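Local coordinates for protein ML032222a iGluR (Mnemiopsis leidyi, PDB 4YKI) that binds glycine in the cleft of its ligand-binding domain and, as part of an ionotropic glutamate receptor of a comb jelly, probably gates an ion channel, at residues Ala115-Glu120 with Phe203-Glu208; Gly121-Gln126 with Asp134-Gly139; Val166-Leu171 with Phe183-Glu188; Thr177-Leu182 with His194-Asp199. One frame throughout, in Å; residues are numbered along the deposited sequence. Where two conformers were deposited one is given.

Contact 1: residues Ala115-Glu120 with Phe203-Glu208. With SO4 (sulfate ion), chain F.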
loop_
_atom_site.group_PDB
_atom_site.type_symbol
_atom_site.label_atom_id
_atom_site.label_comp_id
_atom_site.label_asym_id
_atom_site.label_seq_id
_atom_site.Cartn_x
_atom_site.Cartn_y
_atom_site.Cartn_z
ATOM N N ALA B 115 9.395 17.727 -0.695
ATOM C CA ALA B 115 10.444 18.716 -0.879
ATOM C C ALA B 115 10.640 19.498 0.396
ATOM O O ALA B 115 9.679 19.900 1.048
ATOM C CB ALA B 115 10.116 19.663 -2.022
ATOM N N VAL B 116 11.900 19.709 0.737
ATOM C CA VAL B 116 12.270 20.474 1.922
ATOM C C VAL B 116 13.303 21.525 1.548
ATOM O O VAL B 116 13.996 21.396 0.556
ATOM C CB VAL B 116 12.811 19.571 3.072
ATOM C CG1 VAL B 116 11.737 18.603 3.538
ATOM C CG2 VAL B 116 14.066 18.832 2.652
ATOM N N VAL B 117 13.389 22.548 2.380
ATOM C CA VAL B 117 14.167 23.741 2.089
ATOM C C VAL B 117 14.867 24.260 3.348
ATOM O O VAL B 117 14.302 24.250 4.448
ATOM C CB VAL B 117 13.270 24.861 1.456
ATOM C CG1 VAL B 117 12.178 25.314 2.397
ATOM C CG2 VAL B 117 14.111 26.041 0.974
ATOM N N LYS B 118 16.093 24.739 3.162
ATOM C CA LYS B 118 16.773 25.539 4.174
ATOM C C LYS B 118 17.049 26.921 3.609
ATOM O O LYS B 118 17.570 27.057 2.507
ATOM C CB LYS B 118 18.077 24.865 4.611
ATOM C CG LYS B 118 18.884 25.684 5.590
ATOM C CD LYS B 118 20.034 24.909 6.201
ATOM C CE LYS B 118 20.934 25.852 6.975
ATOM N NZ LYS B 118 21.923 25.093 7.766
ATOM N N GLY B 119 16.642 27.947 4.337
ATOM C CA GLY B 119 16.876 29.317 3.921
ATOM C C GLY B 119 16.040 30.299 4.711
ATOM O O GLY B 119 14.858 30.071 4.974
ATOM N N GLU B 120 16.674 31.412 5.065
ATOM C CA GLU B 120 15.965 32.553 5.611
ATOM C C GLU B 120 15.415 33.410 4.460
ATOM O O GLU B 120 15.836 33.266 3.298
ATOM C CB GLU B 120 16.885 33.380 6.520
ATOM C CG GLU B 120 17.373 32.576 7.744
ATOM C CD GLU B 120 18.421 33.286 8.601
ATOM O OE1 GLU B 120 18.767 34.434 8.295
ATOM O OE2 GLU B 120 18.866 32.694 9.609
ATOM N N PHE B 203 12.521 23.294 6.493
ATOM C CA PHE B 203 11.073 23.423 6.409
ATOM C C PHE B 203 10.523 22.769 5.142
ATOM O O PHE B 203 11.264 22.473 4.216
ATOM C CB PHE B 203 10.690 24.921 6.433
ATOM C CG PHE B 203 11.161 25.639 7.670
ATOM C CD1 PHE B 203 10.376 25.647 8.798
ATOM C CD2 PHE B 203 12.399 26.263 7.715
ATOM C CE1 PHE B 203 10.807 26.290 9.972
ATOM C CE2 PHE B 203 12.821 26.919 8.888
ATOM C CZ PHE B 203 12.030 26.905 9.995
ATOM N N SER B 204 9.222 22.559 5.105
ATOM C CA SER B 204 8.563 21.994 3.940
ATOM C C SER B 204 8.422 22.976 2.784
ATOM O O SER B 204 8.292 24.193 2.986
ATOM C CB SER B 204 7.167 21.532 4.327
ATOM O OG SER B 204 7.238 20.570 5.335
ATOM N N VAL B 205 8.439 22.455 1.562
ATOM C CA VAL B 205 7.993 23.198 0.397
ATOM C C VAL B 205 6.716 22.554 -0.103
ATOM O O VAL B 205 6.741 21.568 -0.867
ATOM C CB VAL B 205 9.021 23.204 -0.729
ATOM C CG1 VAL B 205 8.494 23.967 -1.948
ATOM C CG2 VAL B 205 10.331 23.807 -0.241
ATOM N N GLY B 206 5.592 23.099 0.336
ATOM C CA GLY B 206 4.294 22.567 -0.037
ATOM C C GLY B 206 4.036 21.217 0.602
ATOM O O GLY B 206 4.757 20.749 1.482
ATOM N N GLU B 207 2.987 20.576 0.113
ATOM C CA GLU B 207 2.569 19.281 0.601
ATOM C C GLU B 207 3.279 18.186 -0.177
ATOM O O GLU B 207 3.830 18.415 -1.238
ATOM C CB GLU B 207 1.056 19.116 0.433
ATOM C CG GLU B 207 0.202 20.167 1.152
ATOM C CD GLU B 207 0.327 20.078 2.653
ATOM O OE1 GLU B 207 0.246 18.953 3.187
ATOM O OE2 GLU B 207 0.518 21.131 3.301
ATOM N N GLU B 208 3.199 16.979 0.342
ATOM C CA GLU B 208 3.708 15.831 -0.395
ATOM C C GLU B 208 2.888 15.637 -1.658
ATOM O O GLU B 208 1.711 16.041 -1.707
ATOM C CB GLU B 208 3.685 14.595 0.488
ATOM C CG GLU B 208 4.619 14.747 1.655
ATOM C CD GLU B 208 4.835 13.491 2.450
ATOM O OE1 GLU B 208 4.380 12.407 2.015
ATOM O OE2 GLU B 208 5.481 13.591 3.521
HETATM S S SO4 F . 6.433 23.047 7.929
HETATM O O1 SO4 F . 5.860 24.229 7.291
HETATM O O2 SO4 F . 6.277 23.117 9.381
HETATM O O3 SO4 F . 5.735 21.852 7.447
HETATM O O4 SO4 F . 7.847 22.988 7.612
HETATM O O HOH W 1 6.694 18.771 -0.730
#
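Val-117 and Val-205 form the tight side of this antiparallel strand pairing: CG2 of Val-205 lies 3.6 Å from CB of Val-117, and the two side chains cross at about a right angle. CG2 of Val-205 stands anti to its own carbonyl carbon, which carries it over to Val-117. Ala-115 adds its methyl group to the same patch, CB to CB of Val-205 at 3.9 Å. Small and branched apolar residues suit this buried spot, which packs on Val-184 of strand 183-188. Along the backbone, Val-117 and Phe-203 make a hydrogen-bonded pair, with N of Val-117 to O of Phe-203 at 2.8 Å and N of Phe-203 to O of Val-117 at 2.9 Å. A third bond, N of Val-205 to O of Ala-115 (2.9 Å), reaches its oxygen from above the carbonyl plane.

Toward solvent the contact is looser: Phe-203, on the same face as Val-117, and Ser-204, which points away from segment 115-120, are exposed. N of Ser-204 donates to O4 of a sulfate ion (2.9 Å), probably from the crystallisation liquor, and its OG donates to O3. A water accepts from N of Ala-115 and donates to O of Val-205 and O of Glu-207. The pairing belongs to the mixed sheet of one lobe of the two-lobed ligand-binding domain, the periplasmic-binding-protein-like fold of ionotropic glutamate receptors.

Contact 2: residues Gly121-Gln126 with Asp134-Gly139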
loop_
_atom_site.group_PDB
_atom_site.type_symbol
_atom_site.label_atom_id
_atom_site.label_comp_id
_atom_site.label_asym_id
_atom_site.label_seq_id
_atom_site.Cartn_x
_atom_site.Cartn_y
_atom_site.Cartn_z
ATOM N N GLY B 121 14.454 34.274 4.781
ATOM C CA GLY B 121 13.904 35.166 3.787
ATOM C C GLY B 121 12.748 34.555 3.009
ATOM O O GLY B 121 12.034 33.660 3.484
ATOM N N THR B 122 12.555 35.040 1.786
ATOM C CA THR B 122 11.501 34.515 0.950
ATOM C C THR B 122 11.708 33.012 0.796
ATOM O O THR B 122 12.839 32.508 0.741
ATOM C CB THR B 122 11.468 35.154 -0.452
ATOM O OG1 THR B 122 12.714 34.921 -1.119
ATOM C CG2 THR B 122 11.170 36.659 -0.397
ATOM N N THR B 123 10.603 32.295 0.733
ATOM C CA THR B 123 10.656 30.854 0.620
ATOM C C THR B 123 9.742 30.430 -0.527
ATOM O O THR B 123 9.313 31.260 -1.322
ATOM C CB THR B 123 10.347 30.220 1.993
ATOM O OG1 THR B 123 10.665 28.823 1.994
ATOM C CG2 THR B 123 8.919 30.446 2.370
ATOM N N LEU B 124 9.498 29.140 -0.659
ATOM C CA LEU B 124 8.779 28.620 -1.817
ATOM C C LEU B 124 7.591 27.825 -1.357
ATOM O O LEU B 124 7.651 27.178 -0.319
ATOM C CB LEU B 124 9.682 27.695 -2.635
ATOM C CG LEU B 124 10.962 28.376 -3.104
ATOM C CD1 LEU B 124 11.937 27.374 -3.638
ATOM C CD2 LEU B 124 10.662 29.420 -4.142
ATOM N N ASN B 125 6.527 27.849 -2.157
ATOM C CA ASN B 125 5.280 27.150 -1.841
ATOM C C ASN B 125 5.091 25.839 -2.623
ATOM O O ASN B 125 4.352 24.950 -2.194
ATOM C CB ASN B 125 4.082 28.070 -2.132
ATOM C CG ASN B 125 4.107 29.354 -1.309
ATOM O OD1 ASN B 125 4.393 29.337 -0.111
ATOM N ND2 ASN B 125 3.810 30.473 -1.956
ATOM N N GLN B 126 5.736 25.721 -3.777
ATOM C CA GLN B 126 5.572 24.542 -4.625
ATOM C C GLN B 126 6.814 24.432 -5.493
ATOM O O GLN B 126 7.347 25.445 -5.936
ATOM C CB GLN B 126 4.302 24.662 -5.479
ATOM C CG GLN B 126 3.700 23.318 -5.967
ATOM C CD GLN B 126 4.378 22.754 -7.202
ATOM O OE1 GLN B 126 4.949 23.488 -8.010
ATOM N NE2 GLN B 126 4.313 21.436 -7.356
ATOM N N ASP B 134 16.351 32.401 -8.858
ATOM C CA ASP B 134 17.738 31.943 -8.693
ATOM C C ASP B 134 18.296 32.155 -7.291
ATOM O O ASP B 134 19.496 32.040 -7.084
ATOM C CB ASP B 134 18.681 32.530 -9.755
ATOM C CG ASP B 134 18.736 34.032 -9.733
ATOM O OD1 ASP B 134 18.136 34.658 -8.843
ATOM O OD2 ASP B 134 19.399 34.599 -10.626
ATOM N N LYS B 135 17.422 32.399 -6.323
ATOM C CA LYS B 135 17.844 32.437 -4.929
ATOM C C LYS B 135 18.251 31.053 -4.430
ATOM O O LYS B 135 19.301 30.884 -3.787
ATOM C CB LYS B 135 16.720 32.960 -4.038
ATOM C CG LYS B 135 17.066 32.919 -2.545
ATOM C CD LYS B 135 15.980 33.516 -1.651
ATOM C CE LYS B 135 16.310 33.316 -0.187
ATOM N NZ LYS B 135 15.316 33.988 0.658
ATOM N N TYR B 136 17.411 30.060 -4.716
ATOM C CA TYR B 136 17.618 28.701 -4.273
ATOM C C TYR B 136 18.151 27.836 -5.389
ATOM O O TYR B 136 17.687 27.926 -6.519
ATOM C CB TYR B 136 16.275 28.079 -3.802
ATOM C CG TYR B 136 15.742 28.684 -2.528
ATOM C CD1 TYR B 136 16.178 28.231 -1.305
ATOM C CD2 TYR B 136 14.820 29.710 -2.543
ATOM C CE1 TYR B 136 15.730 28.785 -0.138
ATOM C CE2 TYR B 136 14.358 30.264 -1.377
ATOM C CZ TYR B 136 14.823 29.807 -0.173
ATOM O OH TYR B 136 14.395 30.334 1.031
ATOM N N LYS B 137 19.118 26.989 -5.052
ATOM C CA LYS B 137 19.482 25.830 -5.858
ATOM C C LYS B 137 18.689 24.625 -5.356
ATOM O O LYS B 137 18.064 24.698 -4.303
ATOM C CB LYS B 137 20.989 25.568 -5.789
ATOM C CG LYS B 137 21.800 26.623 -6.527
ATOM C CD LYS B 137 23.297 26.350 -6.496
ATOM C CE LYS B 137 24.085 27.408 -7.263
ATOM N NZ LYS B 137 23.631 27.544 -8.673
ATOM N N TRP B 138 18.703 23.537 -6.113
ATOM C CA TRP B 138 17.885 22.387 -5.776
ATOM C C TRP B 138 18.450 21.147 -6.427
ATOM O O TRP B 138 19.305 21.231 -7.319
ATOM C CB TRP B 138 16.433 22.596 -6.232
ATOM C CG TRP B 138 16.257 22.614 -7.716
ATOM C CD1 TRP B 138 15.995 21.545 -8.520
ATOM C CD2 TRP B 138 16.355 23.752 -8.577
ATOM N NE1 TRP B 138 15.921 21.948 -9.832
ATOM C CE2 TRP B 138 16.144 23.298 -9.890
ATOM C CE3 TRP B 138 16.601 25.107 -8.368
ATOM C CZ2 TRP B 138 16.146 24.164 -10.985
ATOM C CZ3 TRP B 138 16.624 25.957 -9.461
ATOM C CH2 TRP B 138 16.402 25.481 -10.752
ATOM N N GLY B 139 17.984 19.985 -5.987
ATOM C CA GLY B 139 18.405 18.757 -6.622
ATOM C C GLY B 139 17.658 17.538 -6.153
ATOM O O GLY B 139 16.922 17.555 -5.169
HETATM O O HOH W 2 13.331 28.673 3.076
#
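O of Thr-122 accepts from both Lys-135 and Tyr-136, and polar bonds dominate the contact. NZ of Lys-135 donates to O of Thr-122 at 2.9 Å, in the carbonyl plane and on a lone pair. OH of Tyr-136 donates to the same oxygen at 2.7 Å, also in the plane, at a C=O...donor angle of 148°. Two donors therefore grip one acceptor, and the long, extended lysine chain is what brings its ammonium group there. NZ of Lys-135 also makes a long bond to OG1 of Thr-122, at 3.3 Å, and donates to O of Glu-120, just before the segment. Gly-121 suits its place because a side chain on it would run into that ammonium group, and its backbone angles would press a CB against the preceding carbonyl.

A water joins the polar set. It donates to OH of Tyr-136 at 2.8 Å and is also hydrogen-bonded to OG1 of Thr-123, so the phenol oxygen both gives and receives.

A single apolar contact is added by Leu-124. Its side chain and that of Tyr-136 slide past each other in opposite directions, CD1 of Leu-124 coming to 3.9 Å from CD2 of Tyr-136. A tyrosine serves both needs, with an apolar ring for the leucine and a hydroxyl for the loop carbonyl.

The loop after strand 109-118 is thus fastened to the residues leading into strand 137-141. Thr-123 and Tyr-136 both touch Val-117 of strand 109-118, while Leu-124 packs on Val-184 of strand 183-188.

Contact 3: residues Val166-Leu171 with Phe183-Glu188. With GLY (glycine), chain E.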
loop_
_atom_site.group_PDB
_atom_site.type_symbol
_atom_site.label_atom_id
_atom_site.label_comp_id
_atom_site.label_asym_id
_atom_site.label_seq_id
_atom_site.Cartn_x
_atom_site.Cartn_y
_atom_site.Cartn_z
ATOM N N VAL B 166 20.926 20.216 -9.373
ATOM C CA VAL B 166 22.140 19.470 -9.061
ATOM C C VAL B 166 21.823 17.946 -9.008
ATOM O O VAL B 166 20.783 17.537 -8.507
ATOM C CB VAL B 166 22.775 19.984 -7.740
ATOM C CG1 VAL B 166 22.876 21.494 -7.749
ATOM C CG2 VAL B 166 21.996 19.525 -6.526
ATOM N N GLU B 167 22.663 17.125 -9.648
ATOM C CA GLU B 167 22.616 15.674 -9.495
ATOM C C GLU B 167 23.436 15.277 -8.268
ATOM O O GLU B 167 24.670 15.299 -8.270
ATOM C CB GLU B 167 23.169 14.984 -10.742
ATOM C CG GLU B 167 23.151 13.458 -10.690
ATOM C CD GLU B 167 23.827 12.850 -11.905
ATOM O OE1 GLU B 167 23.185 12.804 -12.973
ATOM O OE2 GLU B 167 25.004 12.445 -11.796
ATOM N N LEU B 168 22.735 14.921 -7.220
ATOM C CA LEU B 168 23.329 14.562 -5.955
ATOM C C LEU B 168 23.733 13.093 -6.008
ATOM O O LEU B 168 23.071 12.277 -6.660
ATOM C CB LEU B 168 22.284 14.843 -4.886
ATOM C CG LEU B 168 21.869 16.316 -4.792
ATOM C CD1 LEU B 168 20.555 16.430 -4.055
ATOM C CD2 LEU B 168 22.988 17.123 -4.139
ATOM N N LYS B 169 24.800 12.746 -5.331
ATOM C CA LYS B 169 25.361 11.402 -5.433
ATOM C C LYS B 169 24.578 10.346 -4.661
ATOM O O LYS B 169 24.431 9.205 -5.131
ATOM C CB LYS B 169 26.801 11.418 -4.902
ATOM C CG LYS B 169 27.563 10.125 -5.139
ATOM C CD LYS B 169 29.035 10.242 -4.762
ATOM C CE LYS B 169 29.234 10.163 -3.254
ATOM N NZ LYS B 169 30.670 10.005 -2.882
ATOM N N ASP B 170 24.140 10.712 -3.458
ATOM C CA ASP B 170 23.557 9.779 -2.502
ATOM C C ASP B 170 22.905 10.593 -1.389
ATOM O O ASP B 170 22.947 11.833 -1.419
ATOM C CB ASP B 170 24.617 8.783 -1.971
ATOM C CG ASP B 170 25.804 9.437 -1.294
ATOM O OD1 ASP B 170 25.747 10.564 -0.801
ATOM O OD2 ASP B 170 26.857 8.756 -1.216
ATOM N N LEU B 171 22.277 9.917 -0.441
ATOM C CA LEU B 171 21.521 10.604 0.592
ATOM C C LEU B 171 22.424 11.465 1.464
ATOM O O LEU B 171 22.044 12.578 1.840
ATOM C CB LEU B 171 20.766 9.592 1.431
ATOM C CG LEU B 171 19.812 10.184 2.460
ATOM C CD1 LEU B 171 18.741 11.074 1.817
ATOM C CD2 LEU B 171 19.157 9.023 3.213
ATOM N N PHE B 183 18.860 25.844 -0.423
ATOM C CA PHE B 183 18.777 24.629 -1.201
ATOM C C PHE B 183 17.436 23.950 -0.938
ATOM O O PHE B 183 16.935 23.960 0.220
ATOM C CB PHE B 183 19.943 23.698 -0.849
ATOM C CG PHE B 183 20.122 22.559 -1.831
ATOM C CD1 PHE B 183 20.723 22.786 -3.051
ATOM C CD2 PHE B 183 19.641 21.283 -1.546
ATOM C CE1 PHE B 183 20.872 21.769 -3.965
ATOM C CE2 PHE B 183 19.790 20.248 -2.475
ATOM C CZ PHE B 183 20.411 20.488 -3.662
ATOM N N VAL B 184 16.843 23.405 -2.001
ATOM C CA VAL B 184 15.666 22.558 -1.904
ATOM C C VAL B 184 16.058 21.126 -2.327
ATOM O O VAL B 184 16.546 20.892 -3.450
ATOM C CB VAL B 184 14.518 23.049 -2.813
ATOM C CG1 VAL B 184 13.324 22.085 -2.755
ATOM C CG2 VAL B 184 14.066 24.445 -2.431
ATOM N N PHE B 185 15.833 20.175 -1.436
ATOM C CA PHE B 185 16.065 18.765 -1.705
ATOM C C PHE B 185 14.710 18.099 -1.861
ATOM O O PHE B 185 13.842 18.238 -1.004
ATOM C CB PHE B 185 16.877 18.152 -0.557
ATOM C CG PHE B 185 17.120 16.658 -0.672
ATOM C CD1 PHE B 185 17.341 16.044 -1.893
ATOM C CD2 PHE B 185 17.144 15.881 0.465
ATOM C CE1 PHE B 185 17.564 14.662 -1.947
ATOM C CE2 PHE B 185 17.367 14.519 0.393
ATOM C CZ PHE B 185 17.562 13.929 -0.819
ATOM N N ILE B 186 14.531 17.393 -2.975
ATOM C CA ILE B 186 13.281 16.716 -3.291
ATOM C C ILE B 186 13.528 15.219 -3.181
ATOM O O ILE B 186 14.336 14.677 -3.939
ATOM C CB ILE B 186 12.815 17.056 -4.733
ATOM C CG1 ILE B 186 12.688 18.574 -4.927
ATOM C CG2 ILE B 186 11.489 16.345 -5.065
ATOM C CD1 ILE B 186 12.474 19.018 -6.378
ATOM N N ASP B 187 12.851 14.569 -2.247
ATOM C CA ASP B 187 13.071 13.143 -2.000
ATOM C C ASP B 187 11.784 12.499 -1.474
ATOM O O ASP B 187 10.707 12.811 -1.980
ATOM C CB ASP B 187 14.294 12.896 -1.096
ATOM C CG ASP B 187 14.831 11.479 -1.249
ATOM O OD1 ASP B 187 15.502 11.211 -2.283
ATOM O OD2 ASP B 187 14.534 10.637 -0.375
ATOM N N GLU B 188 11.898 11.600 -0.490
ATOM C CA GLU B 188 10.790 10.742 -0.072
ATOM C C GLU B 188 10.409 11.038 1.374
ATOM O O GLU B 188 11.261 11.133 2.244
ATOM C CB GLU B 188 11.168 9.261 -0.254
ATOM C CG GLU B 188 11.571 8.923 -1.677
ATOM C CD GLU B 188 11.965 7.473 -1.880
ATOM O OE1 GLU B 188 12.287 6.777 -0.885
ATOM O OE2 GLU B 188 12.006 7.050 -3.068
HETATM N N GLY E . 13.804 4.680 -1.755
HETATM C CA GLY E . 14.620 5.120 -2.910
HETATM C C GLY E . 14.384 4.316 -4.166
HETATM O O GLY E . 14.961 4.695 -5.209
HETATM O OXT GLY E . 13.654 3.303 -4.122
#
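Val-166 and Phe-183 reach toward each other tip to tip, across the mixed sheet of a periplasmic-binding-protein-like lobe in which strand 137-141 runs between strands 166-168 and 183-188. CG2 of Val-166 meets the ring edge in its plane, 3.4 Å from CZ of Phe-183.

Phe-185 can be followed outward. From its CB, CG stands anti to the backbone N (chi1 177°), and the ring beyond it reaches the two leucines. On one flank CD1 lies 3.9 Å from CD1 of Leu-168, and CE1 touches the same methyl. On the other, CE2 lies 4.0 Å from CD1 of Leu-171, and CZ at the tip meets that methyl too. Branched leucines suit the work, each offering a methyl to the ring, and Leu-192 of helix 189-195 also packs on it.

The strand ends at Glu-188, in the glycine pocket. Its extended chain carries the carboxylate to the ligand, and Ser-93 and Tyr-214 also bond its oxygens. An alanine in place of Glu-188 would probably leave the ligand's ammonium group without its carboxylate partner and the hydroxyls of Ser-93 and Tyr-214 without this partner. The ligand's N donates to OE1 of Glu-188 at 2.7 Å.

Contact 4: residues Thr177-Leu182 with His194-Asp199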
loop_
_atom_site.group_PDB
_atom_site.type_symbol
_atom_site.label_atom_id
_atom_site.label_comp_id
_atom_site.label_asym_id
_atom_site.label_seq_id
_atom_site.Cartn_x
_atom_site.Cartn_y
_atom_site.Cartn_z
ATOM N N THR B 177 24.345 18.912 1.341
ATOM C CA THR B 177 24.068 20.036 0.467
ATOM C C THR B 177 22.884 20.838 0.997
ATOM O O THR B 177 22.949 22.086 1.053
ATOM C CB THR B 177 23.836 19.573 -0.992
ATOM O OG1 THR B 177 24.991 18.859 -1.438
ATOM C CG2 THR B 177 23.632 20.755 -1.889
ATOM N N LEU B 178 21.835 20.161 1.426
ATOM C CA LEU B 178 20.698 20.837 2.037
ATOM C C LEU B 178 21.137 21.665 3.254
ATOM O O LEU B 178 20.743 22.829 3.411
ATOM C CB LEU B 178 19.659 19.806 2.462
ATOM C CG LEU B 178 18.470 20.343 3.252
ATOM C CD1 LEU B 178 17.593 21.273 2.431
ATOM C CD2 LEU B 178 17.670 19.194 3.782
ATOM N N ARG B 179 21.955 21.077 4.117
ATOM C CA ARG B 179 22.404 21.750 5.340
ATOM C C ARG B 179 23.302 22.940 5.030
ATOM O O ARG B 179 23.440 23.858 5.860
ATOM C CB ARG B 179 23.101 20.754 6.269
ATOM C CG ARG B 179 22.122 19.825 6.937
ATOM C CD ARG B 179 22.801 18.744 7.779
ATOM N NE ARG B 179 21.813 17.970 8.507
ATOM C CZ ARG B 179 22.002 16.729 8.957
ATOM N NH1 ARG B 179 23.152 16.101 8.743
ATOM N NH2 ARG B 179 21.034 16.135 9.614
ATOM N N GLY B 180 23.907 22.945 3.858
ATOM C CA GLY B 180 24.676 24.091 3.423
ATOM C C GLY B 180 23.860 25.333 3.137
ATOM O O GLY B 180 24.436 26.429 3.029
ATOM N N GLY B 181 22.544 25.186 3.006
ATOM C CA GLY B 181 21.637 26.320 2.900
ATOM C C GLY B 181 21.261 26.743 1.498
ATOM O O GLY B 181 21.903 26.368 0.523
ATOM N N LEU B 182 20.202 27.541 1.418
ATOM C CA LEU B 182 19.663 28.031 0.161
ATOM C C LEU B 182 19.490 26.919 -0.878
ATOM O O LEU B 182 19.873 27.045 -2.045
ATOM C CB LEU B 182 20.516 29.203 -0.359
ATOM C CG LEU B 182 20.468 30.454 0.533
ATOM C CD1 LEU B 182 21.534 31.451 0.082
ATOM C CD2 LEU B 182 19.101 31.083 0.515
ATOM N N HIS B 194 12.579 10.942 9.028
ATOM C CA HIS B 194 13.496 10.353 9.968
ATOM C C HIS B 194 14.808 11.119 10.078
ATOM O O HIS B 194 15.282 11.434 11.187
ATOM C CB HIS B 194 13.808 8.913 9.592
ATOM C CG HIS B 194 14.828 8.316 10.490
ATOM N ND1 HIS B 194 14.534 7.916 11.776
ATOM C CD2 HIS B 194 16.160 8.162 10.340
ATOM C CE1 HIS B 194 15.634 7.482 12.355
ATOM N NE2 HIS B 194 16.640 7.622 11.510
ATOM N N ASN B 195 15.400 11.409 8.928
ATOM C CA ASN B 195 16.756 11.913 8.874
ATOM C C ASN B 195 16.905 13.403 9.177
ATOM O O ASN B 195 17.999 13.831 9.521
ATOM C CB ASN B 195 17.394 11.549 7.534
ATOM C CG ASN B 195 17.732 10.082 7.449
ATOM O OD1 ASN B 195 18.675 9.644 8.095
ATOM N ND2 ASN B 195 16.960 9.314 6.713
ATOM N N LEU B 196 15.821 14.168 9.078
ATOM C CA LEU B 196 15.896 15.620 9.283
ATOM C C LEU B 196 15.158 16.047 10.546
ATOM O O LEU B 196 14.882 17.233 10.737
ATOM C CB LEU B 196 15.351 16.335 8.046
ATOM C CG LEU B 196 16.118 16.048 6.756
ATOM C CD1 LEU B 196 15.440 16.692 5.577
ATOM C CD2 LEU B 196 17.555 16.487 6.834
ATOM N N ILE B 197 14.892 15.097 11.439
ATOM C CA ILE B 197 14.104 15.353 12.645
ATOM C C ILE B 197 14.656 16.469 13.534
ATOM O O ILE B 197 13.877 17.203 14.148
ATOM C CB ILE B 197 13.918 14.043 13.479
ATOM C CG1 ILE B 197 12.866 14.240 14.580
ATOM C CG2 ILE B 197 15.249 13.548 14.030
ATOM C CD1 ILE B 197 11.473 14.516 14.063
ATOM N N SER B 198 15.979 16.591 13.579
ATOM C CA SER B 198 16.665 17.585 14.420
ATOM C C SER B 198 17.238 18.764 13.621
ATOM O O SER B 198 18.072 19.536 14.127
ATOM C CB SER B 198 17.795 16.918 15.203
ATOM O OG SER B 198 18.855 16.534 14.343
ATOM N N ASP B 199 16.799 18.895 12.373
ATOM C CA ASP B 199 17.150 20.057 11.547
ATOM C C ASP B 199 16.052 21.092 11.665
ATOM O O ASP B 199 15.131 21.169 10.854
ATOM C CB ASP B 199 17.373 19.647 10.093
ATOM C CG ASP B 199 18.624 18.824 9.923
ATOM O OD1 ASP B 199 18.565 17.589 10.090
ATOM O OD2 ASP B 199 19.685 19.406 9.645
HETATM O O HOH W 3 20.678 13.135 9.826
#
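Arg-179 and Asp-199 join in a side-on, two-pronged salt bridge that ties the end region of helix 171-179 to the type I beta turn Leu-196 to Asp-199, just after helix 189-195. The arginine's CG lies anti to the carbonyl carbon (chi1 -74°), and from there the chain runs extended to NE, which brings the guanidinium to the carboxylate of Asp-199. The short side chain of Asp-199 crosses that of Arg-179 at about a right angle. The guanidinium and carboxylate planes are nearly coplanar, 18° apart. NE bonds OD2 of Asp-199 at 2.8 Å, tilted somewhat from both planes. An alanine in place of Asp-199 would probably leave the guanidinium without this countercharge and freer to turn.

Beside the ion pair, Leu-178 and Leu-196 approach tip to tip. Leu-178 places CG anti to its backbone N, and beyond it CD2 of Leu-178 comes to 3.8 Å from CD1 of Leu-196. Leucines suit this spot because both also rest on Val-116 of strand 109-118. A water accepts from NH2 of Arg-179 and donates to O of Asn-195. The straighter of the two bonds of the salt bridge is NH2 of Arg-179 to OD1 of Asp-199, 2.9 Å long at 177°, in the guanidinium plane and on the syn lone pair.

All four contacts lie on the same side of the chain's centre, gathered round one mixed sheet. Contacts 1 and 2 have centres about 8 Å apart and meet where CG2 of Val-117 packs 3.4 Å from CE1 of Tyr-136. Contact 1 joins contact 3 through strand pairing, O of Val-116 to N of Phe-185 at 3.0 Å, and contact 4 through NZ of Lys-118, 2.7 Å from O of Arg-179. The segments of contacts 3 and 4 alternate along the chain, and helix 171-179 runs from one segment of contact 3 into one of contact 4. Contact 3 alone includes a residue of the glycine pocket, Glu-188; in contact 4 the side chain of Asn-195 is about 10 Å from the ligand.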